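Local atomic coordinates of glycoside hydrolase family 81 (PDB entry 6FOP), a protein that probably hydrolyses internal beta-1,3-linkages of glucans such as laminarin for the cellulosome of Clostridium thermocellum. Residues S374-W379 and H425-I430; G347-A352 and D366-F371; M446-I451 and T511-I516; D378-K383 and K389-D394; D332-V335 and W341-K344. All coordinates share one frame; numbering follows the deposited sequence. Where two conformers were deposited one is given.

Contact 1. Residues S374-W379 and H425-I430. With CA (calcium ion), chain C; CA (calcium ion), chain D.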
# COMPACT_ATOMS: atom_id res chain seq x y z
N SER A 374 -9.14 -9.80 -26.98
CA SER A 374 -8.23 -9.46 -28.08
C SER A 374 -7.19 -8.44 -27.60
O SER A 374 -6.01 -8.52 -27.96
CB SER A 374 -8.98 -8.98 -29.31
OG SER A 374 -9.69 -7.77 -29.06
N SER A 375 -7.62 -7.49 -26.78
CA SER A 375 -6.66 -6.48 -26.34
C SER A 375 -5.66 -7.06 -25.33
O SER A 375 -4.49 -6.74 -25.44
CB SER A 375 -7.35 -5.23 -25.82
OG SER A 375 -8.03 -5.49 -24.62
N LEU A 376 -6.11 -7.90 -24.39
CA LEU A 376 -5.18 -8.54 -23.47
C LEU A 376 -4.21 -9.44 -24.22
O LEU A 376 -3.02 -9.46 -23.93
CB LEU A 376 -5.90 -9.31 -22.36
CG LEU A 376 -6.56 -8.42 -21.31
CD1 LEU A 376 -7.33 -9.28 -20.35
CD2 LEU A 376 -5.55 -7.52 -20.58
N GLU A 377 -4.70 -10.19 -25.21
CA GLU A 377 -3.82 -11.07 -25.98
C GLU A 377 -2.76 -10.24 -26.72
O GLU A 377 -1.60 -10.62 -26.78
CB GLU A 377 -4.63 -11.94 -26.93
CG GLU A 377 -5.56 -12.92 -26.21
CD GLU A 377 -6.55 -13.63 -27.11
OE1 GLU A 377 -6.34 -13.65 -28.34
OE2 GLU A 377 -7.53 -14.20 -26.57
N ASP A 378 -3.14 -9.06 -27.22
CA ASP A 378 -2.20 -8.14 -27.88
C ASP A 378 -1.17 -7.63 -26.84
O ASP A 378 0.05 -7.78 -27.02
CB ASP A 378 -2.95 -6.99 -28.59
CG ASP A 378 -2.05 -6.11 -29.44
OD1 ASP A 378 -0.79 -6.15 -29.32
OD2 ASP A 378 -2.61 -5.36 -30.27
N TRP A 379 -1.65 -7.06 -25.75
CA TRP A 379 -0.73 -6.56 -24.72
C TRP A 379 0.20 -7.64 -24.24
O TRP A 379 1.36 -7.34 -23.92
CB TRP A 379 -1.49 -5.92 -23.56
CG TRP A 379 -1.93 -4.49 -23.80
CD1 TRP A 379 -3.15 -4.05 -24.26
CD2 TRP A 379 -1.15 -3.31 -23.60
NE1 TRP A 379 -3.16 -2.70 -24.34
CE2 TRP A 379 -1.95 -2.21 -23.92
CE3 TRP A 379 0.15 -3.09 -23.15
CZ2 TRP A 379 -1.47 -0.90 -23.84
CZ3 TRP A 379 0.61 -1.81 -23.07
CH2 TRP A 379 -0.19 -0.73 -23.39
N HIS A 425 -7.99 -7.07 -13.41
CA HIS A 425 -9.43 -7.16 -13.24
C HIS A 425 -10.07 -7.81 -14.49
O HIS A 425 -10.86 -8.76 -14.39
CB HIS A 425 -10.07 -5.84 -12.88
CG HIS A 425 -11.50 -5.96 -12.51
ND1 HIS A 425 -12.34 -4.88 -12.42
CD2 HIS A 425 -12.26 -7.05 -12.17
CE1 HIS A 425 -13.54 -5.29 -12.06
NE2 HIS A 425 -13.53 -6.59 -11.92
N ALA A 426 -9.69 -7.30 -15.66
CA ALA A 426 -10.22 -7.85 -16.90
C ALA A 426 -9.84 -9.30 -17.06
O ALA A 426 -10.67 -10.13 -17.45
CB ALA A 426 -9.75 -7.03 -18.08
N ALA A 427 -8.60 -9.64 -16.76
CA ALA A 427 -8.16 -11.04 -16.86
C ALA A 427 -8.93 -11.94 -15.93
O ALA A 427 -9.28 -13.06 -16.29
CB ALA A 427 -6.69 -11.14 -16.57
N ALA A 428 -9.17 -11.47 -14.71
CA ALA A 428 -9.96 -12.23 -13.74
C ALA A 428 -11.39 -12.46 -14.20
O ALA A 428 -11.94 -13.58 -14.03
CB ALA A 428 -9.93 -11.55 -12.38
N GLN A 429 -12.03 -11.41 -14.75
CA GLN A 429 -13.39 -11.60 -15.26
C GLN A 429 -13.40 -12.63 -16.40
O GLN A 429 -14.34 -13.44 -16.49
CB GLN A 429 -13.98 -10.28 -15.71
CG GLN A 429 -14.25 -9.26 -14.60
CD GLN A 429 -15.24 -9.72 -13.56
OE1 GLN A 429 -15.98 -10.68 -13.76
NE2 GLN A 429 -15.27 -9.05 -12.41
N ILE A 430 -12.38 -12.61 -17.27
CA ILE A 430 -12.29 -13.65 -18.29
C ILE A 430 -12.10 -15.02 -17.63
O ILE A 430 -12.78 -15.99 -18.02
CB ILE A 430 -11.19 -13.37 -19.32
CG1 ILE A 430 -11.50 -12.10 -20.09
CG2 ILE A 430 -11.02 -14.54 -20.27
CD1 ILE A 430 -10.34 -11.55 -20.84
CA CA C . 1.37 -6.81 -28.71
CA CA D . -0.43 -5.05 -31.62
O HOH W 1 -1.98 -4.27 -33.14
O HOH W 2 0.05 -2.96 -31.13
O HOH W 3 -0.71 -7.27 -32.39
O HOH W 4 0.82 -5.04 -33.68

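Contact 2. Residues G347-A352 and D366-F371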
# COMPACT_ATOMS: atom_id res chain seq x y z
N GLY A 347 -11.23 -1.74 -17.25
CA GLY A 347 -12.01 -1.80 -16.02
C GLY A 347 -13.50 -1.51 -16.28
O GLY A 347 -14.38 -2.16 -15.73
N LYS A 348 -13.76 -0.50 -17.12
CA LYS A 348 -15.12 -0.14 -17.51
C LYS A 348 -15.82 -1.37 -18.14
O LYS A 348 -16.97 -1.68 -17.77
CB LYS A 348 -15.07 1.04 -18.48
CG LYS A 348 -16.43 1.51 -18.90
CD LYS A 348 -16.42 2.85 -19.59
CE LYS A 348 -15.48 3.05 -20.71
NZ LYS A 348 -15.60 4.50 -21.10
N LEU A 349 -15.14 -2.04 -19.06
CA LEU A 349 -15.74 -3.25 -19.67
C LEU A 349 -15.95 -4.38 -18.64
O LEU A 349 -16.96 -5.08 -18.66
CB LEU A 349 -14.94 -3.75 -20.84
CG LEU A 349 -14.75 -2.75 -21.99
CD1 LEU A 349 -14.15 -3.44 -23.19
CD2 LEU A 349 -15.96 -1.98 -22.40
N SER A 350 -14.97 -4.54 -17.75
CA SER A 350 -15.03 -5.56 -16.71
C SER A 350 -16.21 -5.42 -15.79
O SER A 350 -16.77 -6.43 -15.31
CB SER A 350 -13.74 -5.54 -15.88
OG SER A 350 -12.59 -5.82 -16.64
N CYS A 351 -16.58 -4.16 -15.50
CA CYS A 351 -17.71 -3.87 -14.65
C CYS A 351 -19.07 -3.93 -15.38
O CYS A 351 -20.08 -4.21 -14.76
CB CYS A 351 -17.50 -2.52 -13.95
SG CYS A 351 -16.17 -2.50 -12.75
N ALA A 352 -19.07 -3.71 -16.69
CA ALA A 352 -20.33 -3.76 -17.46
C ALA A 352 -20.67 -5.16 -17.95
O ALA A 352 -21.85 -5.48 -18.16
CB ALA A 352 -20.24 -2.83 -18.64
N ASP A 366 -20.80 -10.18 -25.97
CA ASP A 366 -19.80 -10.63 -26.92
C ASP A 366 -18.85 -9.49 -27.33
O ASP A 366 -17.63 -9.72 -27.48
CB ASP A 366 -20.47 -11.21 -28.17
CG ASP A 366 -21.12 -12.57 -27.94
OD1 ASP A 366 -20.93 -13.22 -26.89
OD2 ASP A 366 -21.87 -12.98 -28.87
N ARG A 367 -19.38 -8.28 -27.51
CA ARG A 367 -18.52 -7.15 -27.86
C ARG A 367 -17.51 -6.85 -26.73
O ARG A 367 -16.34 -6.61 -26.96
CB ARG A 367 -19.34 -5.90 -28.18
CG ARG A 367 -19.97 -6.00 -29.56
CD ARG A 367 -20.21 -4.65 -30.21
NE ARG A 367 -19.03 -3.77 -30.24
CZ ARG A 367 -18.97 -2.61 -30.90
NH1 ARG A 367 -20.01 -2.16 -31.63
NH2 ARG A 367 -17.86 -1.88 -30.83
N PHE A 368 -18.00 -6.91 -25.50
CA PHE A 368 -17.15 -6.62 -24.35
C PHE A 368 -16.07 -7.68 -24.20
O PHE A 368 -14.89 -7.35 -24.11
CB PHE A 368 -17.98 -6.54 -23.05
CG PHE A 368 -19.00 -5.41 -23.00
CD1 PHE A 368 -18.80 -4.23 -23.67
CD2 PHE A 368 -20.15 -5.55 -22.23
CE1 PHE A 368 -19.73 -3.21 -23.60
CE2 PHE A 368 -21.06 -4.51 -22.15
CZ PHE A 368 -20.86 -3.36 -22.86
N ILE A 369 -16.46 -8.96 -24.15
CA ILE A 369 -15.51 -10.09 -23.99
C ILE A 369 -14.51 -10.12 -25.11
O ILE A 369 -13.32 -10.36 -24.90
CB ILE A 369 -16.20 -11.48 -23.91
CG1 ILE A 369 -16.95 -11.58 -22.60
CG2 ILE A 369 -15.19 -12.62 -24.01
CD1 ILE A 369 -17.76 -12.84 -22.39
N SER A 370 -14.98 -9.92 -26.35
CA SER A 370 -14.10 -9.95 -27.52
C SER A 370 -13.00 -8.90 -27.40
O SER A 370 -11.83 -9.17 -27.67
CB SER A 370 -14.88 -9.71 -28.81
OG SER A 370 -14.03 -9.65 -29.94
N PHE A 371 -13.38 -7.68 -27.03
CA PHE A 371 -12.40 -6.61 -26.88
C PHE A 371 -11.46 -6.86 -25.70
O PHE A 371 -10.25 -6.64 -25.82
CB PHE A 371 -13.03 -5.21 -26.79
CG PHE A 371 -12.00 -4.11 -26.95
CD1 PHE A 371 -11.53 -3.79 -28.20
CD2 PHE A 371 -11.44 -3.49 -25.85
CE1 PHE A 371 -10.57 -2.81 -28.39
CE2 PHE A 371 -10.48 -2.49 -26.03
CZ PHE A 371 -10.05 -2.16 -27.29

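Contact 3. Residues M446-I451 and T511-I516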
# COMPACT_ATOMS: atom_id res chain seq x y z
N MET A 446 1.36 -14.83 -18.59
CA MET A 446 1.57 -13.39 -18.65
C MET A 446 0.79 -12.64 -17.57
O MET A 446 1.32 -11.69 -16.95
CB MET A 446 1.27 -12.83 -20.05
CG MET A 446 2.33 -13.11 -21.10
SD MET A 446 3.94 -12.37 -20.72
CE MET A 446 3.52 -10.62 -20.99
N VAL A 447 -0.45 -13.07 -17.29
CA VAL A 447 -1.20 -12.47 -16.20
C VAL A 447 -0.40 -12.53 -14.90
O VAL A 447 -0.29 -11.54 -14.14
CB VAL A 447 -2.58 -13.12 -16.02
CG1 VAL A 447 -3.30 -12.61 -14.77
CG2 VAL A 447 -3.46 -12.87 -17.25
N GLU A 448 0.19 -13.69 -14.64
CA GLU A 448 0.87 -13.87 -13.37
C GLU A 448 2.18 -13.07 -13.32
O GLU A 448 2.59 -12.67 -12.24
CB GLU A 448 0.96 -15.37 -13.01
CG GLU A 448 -0.44 -15.84 -12.63
CD GLU A 448 -0.63 -17.33 -12.45
OE1 GLU A 448 0.35 -18.12 -12.46
OE2 GLU A 448 -1.80 -17.69 -12.29
N LEU A 449 2.78 -12.77 -14.48
CA LEU A 449 3.93 -11.86 -14.50
C LEU A 449 3.55 -10.41 -14.09
O LEU A 449 4.30 -9.73 -13.39
CB LEU A 449 4.65 -11.88 -15.84
CG LEU A 449 5.47 -13.11 -16.21
CD1 LEU A 449 6.25 -12.80 -17.48
CD2 LEU A 449 6.47 -13.49 -15.16
N LEU A 450 2.36 -9.95 -14.50
CA LEU A 450 1.87 -8.63 -14.03
C LEU A 450 1.65 -8.66 -12.53
O LEU A 450 2.00 -7.70 -11.83
CB LEU A 450 0.56 -8.18 -14.73
CG LEU A 450 0.74 -7.44 -16.04
CD1 LEU A 450 1.38 -8.25 -17.12
CD2 LEU A 450 -0.61 -6.88 -16.51
N ILE A 451 1.09 -9.76 -12.01
CA ILE A 451 0.92 -9.90 -10.57
C ILE A 451 2.30 -9.83 -9.87
O ILE A 451 2.45 -9.11 -8.88
CB ILE A 451 0.19 -11.20 -10.16
CG1 ILE A 451 -1.21 -11.23 -10.80
CG2 ILE A 451 0.11 -11.32 -8.63
CD1 ILE A 451 -1.98 -12.50 -10.53
N THR A 511 -8.87 -19.32 -10.83
CA THR A 511 -7.91 -20.28 -11.36
C THR A 511 -7.58 -21.40 -10.38
O THR A 511 -6.77 -22.28 -10.70
CB THR A 511 -6.63 -19.59 -11.84
OG1 THR A 511 -6.00 -18.92 -10.74
CG2 THR A 511 -6.91 -18.58 -12.96
N GLY A 512 -8.21 -21.41 -9.21
CA GLY A 512 -7.93 -22.43 -8.20
C GLY A 512 -6.56 -22.36 -7.56
O GLY A 512 -6.03 -23.40 -7.14
N ASN A 513 -5.97 -21.16 -7.51
CA ASN A 513 -4.64 -20.96 -6.97
C ASN A 513 -4.76 -20.27 -5.61
O ASN A 513 -4.91 -19.03 -5.52
CB ASN A 513 -3.79 -20.18 -7.96
CG ASN A 513 -2.35 -20.05 -7.52
OD1 ASN A 513 -2.06 -19.96 -6.33
ND2 ASN A 513 -1.44 -20.04 -8.48
N LYS A 514 -4.69 -21.08 -4.55
CA LYS A 514 -4.90 -20.56 -3.19
C LYS A 514 -3.77 -19.62 -2.79
O LYS A 514 -4.01 -18.66 -2.07
CB LYS A 514 -5.07 -21.67 -2.16
CG LYS A 514 -6.37 -22.46 -2.28
CD LYS A 514 -6.59 -23.40 -1.09
CE LYS A 514 -7.63 -24.46 -1.40
NZ LYS A 514 -8.97 -23.89 -1.73
N THR A 515 -2.56 -19.84 -3.27
CA THR A 515 -1.44 -18.94 -2.91
C THR A 515 -1.73 -17.53 -3.42
O THR A 515 -1.57 -16.54 -2.69
CB THR A 515 -0.11 -19.46 -3.48
OG1 THR A 515 0.19 -20.74 -2.93
CG2 THR A 515 1.02 -18.50 -3.17
N ILE A 516 -2.11 -17.42 -4.69
CA ILE A 516 -2.38 -16.11 -5.26
C ILE A 516 -3.64 -15.51 -4.65
O ILE A 516 -3.67 -14.33 -4.32
CB ILE A 516 -2.44 -16.16 -6.80
CG1 ILE A 516 -1.06 -16.53 -7.36
CG2 ILE A 516 -2.93 -14.82 -7.34
CD1 ILE A 516 -0.98 -16.62 -8.87
O HOH W 5 -3.29 -19.50 -11.26

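Contact 4. Residues D378-K383 and K389-D394. With CA (calcium ion), chain C; CA (calcium ion), chain D.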
# COMPACT_ATOMS: atom_id res chain seq x y z
N ASP A 378 -3.14 -9.06 -27.22
CA ASP A 378 -2.20 -8.14 -27.88
C ASP A 378 -1.17 -7.63 -26.84
O ASP A 378 0.05 -7.78 -27.02
CB ASP A 378 -2.95 -6.99 -28.59
CG ASP A 378 -2.05 -6.11 -29.44
OD1 ASP A 378 -0.79 -6.15 -29.32
OD2 ASP A 378 -2.61 -5.36 -30.27
N TRP A 379 -1.65 -7.06 -25.75
CA TRP A 379 -0.73 -6.56 -24.72
C TRP A 379 0.20 -7.64 -24.24
O TRP A 379 1.36 -7.34 -23.92
CB TRP A 379 -1.49 -5.92 -23.56
CG TRP A 379 -1.93 -4.49 -23.80
CD1 TRP A 379 -3.15 -4.05 -24.26
CD2 TRP A 379 -1.15 -3.31 -23.60
NE1 TRP A 379 -3.16 -2.70 -24.34
CE2 TRP A 379 -1.95 -2.21 -23.92
CE3 TRP A 379 0.15 -3.09 -23.15
CZ2 TRP A 379 -1.47 -0.90 -23.84
CZ3 TRP A 379 0.61 -1.81 -23.07
CH2 TRP A 379 -0.19 -0.73 -23.39
N PHE A 380 -0.29 -8.88 -24.11
CA PHE A 380 0.47 -9.99 -23.58
C PHE A 380 1.34 -10.71 -24.60
O PHE A 380 1.88 -11.78 -24.29
CB PHE A 380 -0.46 -11.01 -22.85
CG PHE A 380 -1.15 -10.49 -21.62
CD1 PHE A 380 -0.67 -9.39 -20.90
CD2 PHE A 380 -2.29 -11.13 -21.16
CE1 PHE A 380 -1.31 -8.95 -19.75
CE2 PHE A 380 -2.92 -10.70 -20.02
CZ PHE A 380 -2.44 -9.61 -19.31
N THR A 381 1.50 -10.10 -25.78
CA THR A 381 2.40 -10.59 -26.82
C THR A 381 3.28 -9.43 -27.30
O THR A 381 2.79 -8.38 -27.67
CB THR A 381 1.58 -11.12 -28.02
OG1 THR A 381 0.65 -12.11 -27.56
CG2 THR A 381 2.49 -11.73 -29.06
N ALA A 382 4.59 -9.63 -27.27
CA ALA A 382 5.55 -8.64 -27.76
C ALA A 382 6.08 -9.11 -29.10
O ALA A 382 6.92 -10.00 -29.17
CB ALA A 382 6.71 -8.47 -26.75
N LYS A 383 5.54 -8.54 -30.17
CA LYS A 383 5.96 -8.90 -31.53
C LYS A 383 7.22 -8.13 -31.94
O LYS A 383 7.46 -7.02 -31.49
CB LYS A 383 4.83 -8.63 -32.52
CG LYS A 383 3.69 -9.62 -32.40
CD LYS A 383 2.68 -9.43 -33.51
CE LYS A 383 1.65 -10.55 -33.50
NZ LYS A 383 0.64 -10.38 -34.58
N LYS A 389 1.52 -1.67 -27.20
CA LYS A 389 0.77 -2.80 -26.70
C LYS A 389 1.69 -4.01 -26.55
O LYS A 389 1.54 -5.03 -27.20
CB LYS A 389 -0.51 -3.12 -27.50
CG LYS A 389 -1.44 -1.94 -27.67
CD LYS A 389 -2.71 -2.36 -28.42
CE LYS A 389 -3.73 -1.24 -28.42
NZ LYS A 389 -3.24 0.02 -29.06
N LEU A 390 2.63 -3.83 -25.63
CA LEU A 390 3.61 -4.87 -25.31
C LEU A 390 4.19 -4.57 -23.94
O LEU A 390 4.11 -3.43 -23.44
CB LEU A 390 4.74 -4.93 -26.36
CG LEU A 390 5.55 -3.62 -26.45
CD1 LEU A 390 6.86 -3.68 -25.68
CD2 LEU A 390 5.73 -3.11 -27.84
N PHE A 391 4.76 -5.61 -23.35
CA PHE A 391 5.51 -5.51 -22.09
C PHE A 391 6.99 -5.77 -22.32
O PHE A 391 7.36 -6.73 -22.99
CB PHE A 391 4.94 -6.46 -21.00
CG PHE A 391 3.62 -5.96 -20.44
CD1 PHE A 391 3.59 -4.98 -19.47
CD2 PHE A 391 2.41 -6.43 -20.94
CE1 PHE A 391 2.39 -4.49 -18.98
CE2 PHE A 391 1.21 -5.94 -20.45
CZ PHE A 391 1.20 -4.95 -19.50
N TYR A 392 7.81 -4.91 -21.71
CA TYR A 392 9.26 -4.96 -21.75
C TYR A 392 9.78 -5.27 -20.36
O TYR A 392 9.30 -4.71 -19.38
CB TYR A 392 9.76 -3.56 -22.18
CG TYR A 392 11.23 -3.32 -22.03
CD1 TYR A 392 12.12 -3.69 -23.02
CD2 TYR A 392 11.74 -2.67 -20.90
CE1 TYR A 392 13.47 -3.46 -22.89
CE2 TYR A 392 13.10 -2.44 -20.76
CZ TYR A 392 13.96 -2.82 -21.76
OH TYR A 392 15.32 -2.60 -21.66
N TYR A 393 10.79 -6.14 -20.27
CA TYR A 393 11.41 -6.44 -18.97
C TYR A 393 12.74 -5.70 -18.87
O TYR A 393 13.64 -5.88 -19.71
CB TYR A 393 11.66 -7.93 -18.83
CG TYR A 393 12.24 -8.30 -17.49
CD1 TYR A 393 11.46 -8.33 -16.34
CD2 TYR A 393 13.57 -8.63 -17.35
CE1 TYR A 393 12.01 -8.65 -15.11
CE2 TYR A 393 14.11 -8.94 -16.13
CZ TYR A 393 13.33 -8.96 -15.01
OH TYR A 393 13.92 -9.31 -13.81
N ASP A 394 12.82 -4.81 -17.87
CA ASP A 394 14.06 -4.14 -17.52
C ASP A 394 14.83 -5.03 -16.55
O ASP A 394 14.32 -5.34 -15.48
CB ASP A 394 13.74 -2.78 -16.90
CG ASP A 394 14.99 -2.01 -16.47
OD1 ASP A 394 15.69 -2.46 -15.54
OD2 ASP A 394 15.27 -0.97 -17.06
CA CA C . 1.37 -6.81 -28.71
CA CA D . -0.43 -5.05 -31.62
O HOH W 6 4.05 -8.26 -24.16
O HOH W 1 -1.98 -4.27 -33.14
O HOH W 2 0.05 -2.96 -31.13
O HOH W 3 -0.71 -7.27 -32.39
O HOH W 4 0.82 -5.04 -33.68

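Contact 5. Residues D332-V335 and W341-K344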
# COMPACT_ATOMS: atom_id res chain seq x y z
N ASP A 332 -14.76 -0.66 -28.21
CA ASP A 332 -13.42 -0.66 -28.76
C ASP A 332 -12.78 0.74 -28.77
O ASP A 332 -11.83 0.97 -29.53
CB ASP A 332 -13.45 -1.27 -30.16
CG ASP A 332 -14.32 -0.49 -31.13
OD1 ASP A 332 -15.11 0.40 -30.69
OD2 ASP A 332 -14.21 -0.79 -32.34
N ALA A 333 -13.27 1.63 -27.90
CA ALA A 333 -12.90 3.07 -27.92
C ALA A 333 -12.34 3.57 -26.56
O ALA A 333 -12.96 4.37 -25.86
CB ALA A 333 -14.12 3.91 -28.34
N PRO A 334 -11.14 3.10 -26.18
CA PRO A 334 -10.47 3.70 -25.02
C PRO A 334 -10.19 5.18 -25.31
O PRO A 334 -10.01 5.57 -26.48
CB PRO A 334 -9.17 2.90 -24.90
CG PRO A 334 -8.96 2.30 -26.25
CD PRO A 334 -10.31 2.08 -26.86
N VAL A 335 -10.14 6.00 -24.25
CA VAL A 335 -9.87 7.43 -24.46
C VAL A 335 -8.40 7.68 -24.82
O VAL A 335 -8.08 8.66 -25.45
CB VAL A 335 -10.29 8.29 -23.26
CG1 VAL A 335 -11.77 8.08 -22.91
CG2 VAL A 335 -9.39 8.04 -22.09
N TRP A 341 -4.64 4.57 -19.26
CA TRP A 341 -5.95 4.86 -19.83
C TRP A 341 -6.52 3.61 -20.50
O TRP A 341 -7.73 3.41 -20.48
CB TRP A 341 -5.85 6.09 -20.76
CG TRP A 341 -5.72 7.35 -19.96
CD1 TRP A 341 -4.57 8.03 -19.67
CD2 TRP A 341 -6.77 8.01 -19.26
NE1 TRP A 341 -4.84 9.06 -18.82
CE2 TRP A 341 -6.18 9.10 -18.57
CE3 TRP A 341 -8.15 7.82 -19.17
CZ2 TRP A 341 -6.92 9.97 -17.79
CZ3 TRP A 341 -8.88 8.69 -18.43
CH2 TRP A 341 -8.26 9.75 -17.72
N PHE A 342 -5.67 2.75 -21.07
CA PHE A 342 -6.16 1.49 -21.62
C PHE A 342 -6.73 0.67 -20.47
O PHE A 342 -7.80 0.07 -20.59
CB PHE A 342 -5.07 0.73 -22.36
CG PHE A 342 -5.62 -0.19 -23.41
CD1 PHE A 342 -6.20 -1.37 -23.06
CD2 PHE A 342 -5.62 0.17 -24.75
CE1 PHE A 342 -6.79 -2.19 -24.01
CE2 PHE A 342 -6.20 -0.65 -25.72
CZ PHE A 342 -6.78 -1.83 -25.34
N GLY A 343 -6.01 0.65 -19.35
CA GLY A 343 -6.53 -0.01 -18.17
C GLY A 343 -7.89 0.50 -17.73
O GLY A 343 -8.81 -0.29 -17.44
N LYS A 344 -8.01 1.81 -17.61
CA LYS A 344 -9.31 2.38 -17.21
C LYS A 344 -10.45 1.86 -18.10
O LYS A 344 -11.52 1.54 -17.60
CB LYS A 344 -9.32 3.92 -17.23
CG LYS A 344 -8.61 4.56 -16.03
CD LYS A 344 -8.70 6.06 -15.99
CE LYS A 344 -10.07 6.64 -15.72
NZ LYS A 344 -10.54 6.61 -14.31
O HOH W 7 -9.68 4.97 -21.51

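Contact 1. Residues S374-W379 and H425-I430
Leu376 alone carries the meeting of 374-379 with Ala426, Ala427 and Ile430, a worked case of one leucine methyl set against two alanines and the tip of an isoleucine. Just ahead of it, Ser375 turns to Phe342 and Leu346 of helix 339-359, while its OG bonds to Phe371 O in the preceding turn. Leu376 then points at the other helix. Its chi2 of 175° stretches CD1 as far from CA as the chain allows, and this methyl makes every contact: 4.0 Å from Ala426 CB, 3.8 Å from Ala427 N, and 3.8 Å from Ile430 CD1, the leucine and isoleucine sliding past each other in opposite directions. Because alanines face it, the methyl reaches almost to the backbone, although the helix axes stay 11.0 Å apart and run at 122°. Helix-on-helix packing of this kind is consistent with the all-helical toroid expected of the six-hairpin clan. Glu377 leaves this interface, its OE2 bonded to Trp437 NE1. The carboxylate of Asp378 serves metal instead: OD1 and OD2 each lie 2.6 Å from the calcium ion of chain D, whose shell also holds four waters. Trp379, ending the helix, meets Phe342 and Phe423 edge-to-face.

Contact 2. Residues G347-A352 and D366-F371
Leu349 is the bump of this interface, and its two methyls enter the hollow between Phe368 and Phe371, residues one helical turn apart. CD2 rests 3.8 Å from Phe368 CD1, and CD1 lies 3.8 Å from Phe371 CD2. The leucine crosses the second phenylalanine at about a right angle. What opens the hollow is a difference in torsion: Phe368 keeps CG beside its backbone N (chi1 -64°), whereas Phe371 swings CG opposite that N (chi1 -168°), and the rings spread apart. A turn beyond Leu349, Ala352 supplies a shallow place where the far side of the Phe368 ring can settle, with CB 4.0 Å from CE2. Ile324 and Leu327 of helix 317-329 also touch Ala352, bringing a third helix to this edge of the interface. No hydrogen bond joins the two segments; shape alone fits them. The axes pass 9.7 Å apart at 139°, and only a short turn separates helix 339-359 from helix 362-379: a roughly antiparallel helix pair, consistent with the all-helical toroid of the six-hairpin clan.

Contact 3. Residues M446-I451 and T511-I516
Glu448 meets Ile516 along much of its length, a good example of an acidic chain that is apolar in its stem and polar at its end. From CB, which points toward 511-516, the chain runs on extended. CG lies 3.9 Å from Ile516 CD1, and CD is closer to the same methyl at 3.7 Å, so the isoleucine tip underlies the carboxylate group as well as the methylene before it. At the end the two oxygens part company. OE1 forms a salt bridge with Arg440. OE2 accepts a bond from Trp507 NE1 and another from water 5, at 2.6 Å. That water also donates to Thr511 OG1 (2.8 Å) and takes a weak bond from Asn513 ND2, joining the glutamate to the turn between helices 494-511 and 514-534. A turn further along, Ile451 CD1 adds an apolar touch to Ile516 CG2 at 4.1 Å. The turn itself is firmly built: Gly512, with positive phi, completes a Schellman motif, and Asn513 is the N-cap of the next helix. Its OD1 accepts from Ile516 N at 3.0 Å, the bond nearly straight (169°) although the donor stands well above the carbonyl plane. With an arginine, an indole N-H and a water all serving it, the buried carboxylate of Glu448 is probably ionised and has its charge well compensated.

Contact 4. Residues D378-K383 and K389-D394
A calcium site ties the end of helix 362-379 to the start of a beta hairpin, showing how a metal can close a loop through main-chain oxygens. The ion of chain C takes Asp378 O at 2.4 Å, Thr381 O at 2.4 Å and Lys389 O at 2.3 Å, besides Asp378 OD1; Glu386, from the loop between, adds its carboxylate. The shared metal explains why Asp378 O and Lys389 O sit 3.1 Å apart without a hydrogen bond. Lys389 CA lies over one face of Trp379, 3.6 Å from the centroid of the six-membered ring and 11° off its normal, a CH-pi contact; the lysine stem continues across the indole, CG 3.8 Å from CE2. Water 6 bridges Trp379 O and Phe391 N. Phe391 CE2 comes to the edge of the Phe380 ring, 4.0 Å from CD1. Lys389 and Leu390 form a G1 beta bulge opposite Tyr403 on strand 399-403, strand 8-11 bonds to Phe380 and Phe391, and Phe380 packs on helix 440-455.

Contact 5. Residues D332-V335 and W341-K344
Two neighbouring rings of helix 339-359, Trp341 and Phe342, receive Val335 and Pro334 from the loop before it, an instance of a chain folding back on the helix it leads into. Lys344 CD lies over one face of the indole, 3.5 Å above the plane and offset toward the rim; the lysine's NZ goes on to a salt bridge with Glu641. Water 7 sits at the indole edge, in its plane. Val335 CG2 comes against the indole obliquely near CE3, but the modelled separation is too short to be trusted in detail. The Phe342 ring has CE2 4.1 Å from Pro334 CG, again at a slant, the two side chains lying side by side and pointing the same way. With CG opposite the backbone N (chi1 -154°), Phe342 leans from the helix toward the proline. Where the main chains face each other, water 7 fills in for a direct bond, accepting from Val335 N at 3.0 Å and donating to Trp341 O at 2.7 Å. Trp341 NE1 is held by Tyr407 OH. Around this turn, helix 317-329 precedes the loop, and helix 362-379 lies alongside, its Trp379 meeting Phe342 edge-to-face and its Ser375 packing on the same ring.

Contacts 1, 2 and 4 all draw on helix 362-379, yet each uses it differently: apolar packing against other helices in contacts 1 and 2, metal ligation where the helix ends in contact 4. Contacts 1 to 4 are buried; contact 5 is only partly so, with Val335 exposed, and there a water joins the backbones. Buried contacts 3 and 4 are not purely apolar: the first encloses a carboxylate, the second binds metal. Phe342 of contact 5 touches Trp379, shared by contacts 1 and 4, and also Phe371 of contact 2. Phe380 of contact 4 reaches Val447 and Leu450 of contact 3, whereas contacts 2 and 3 stay about 12 Å apart at their nearest atoms.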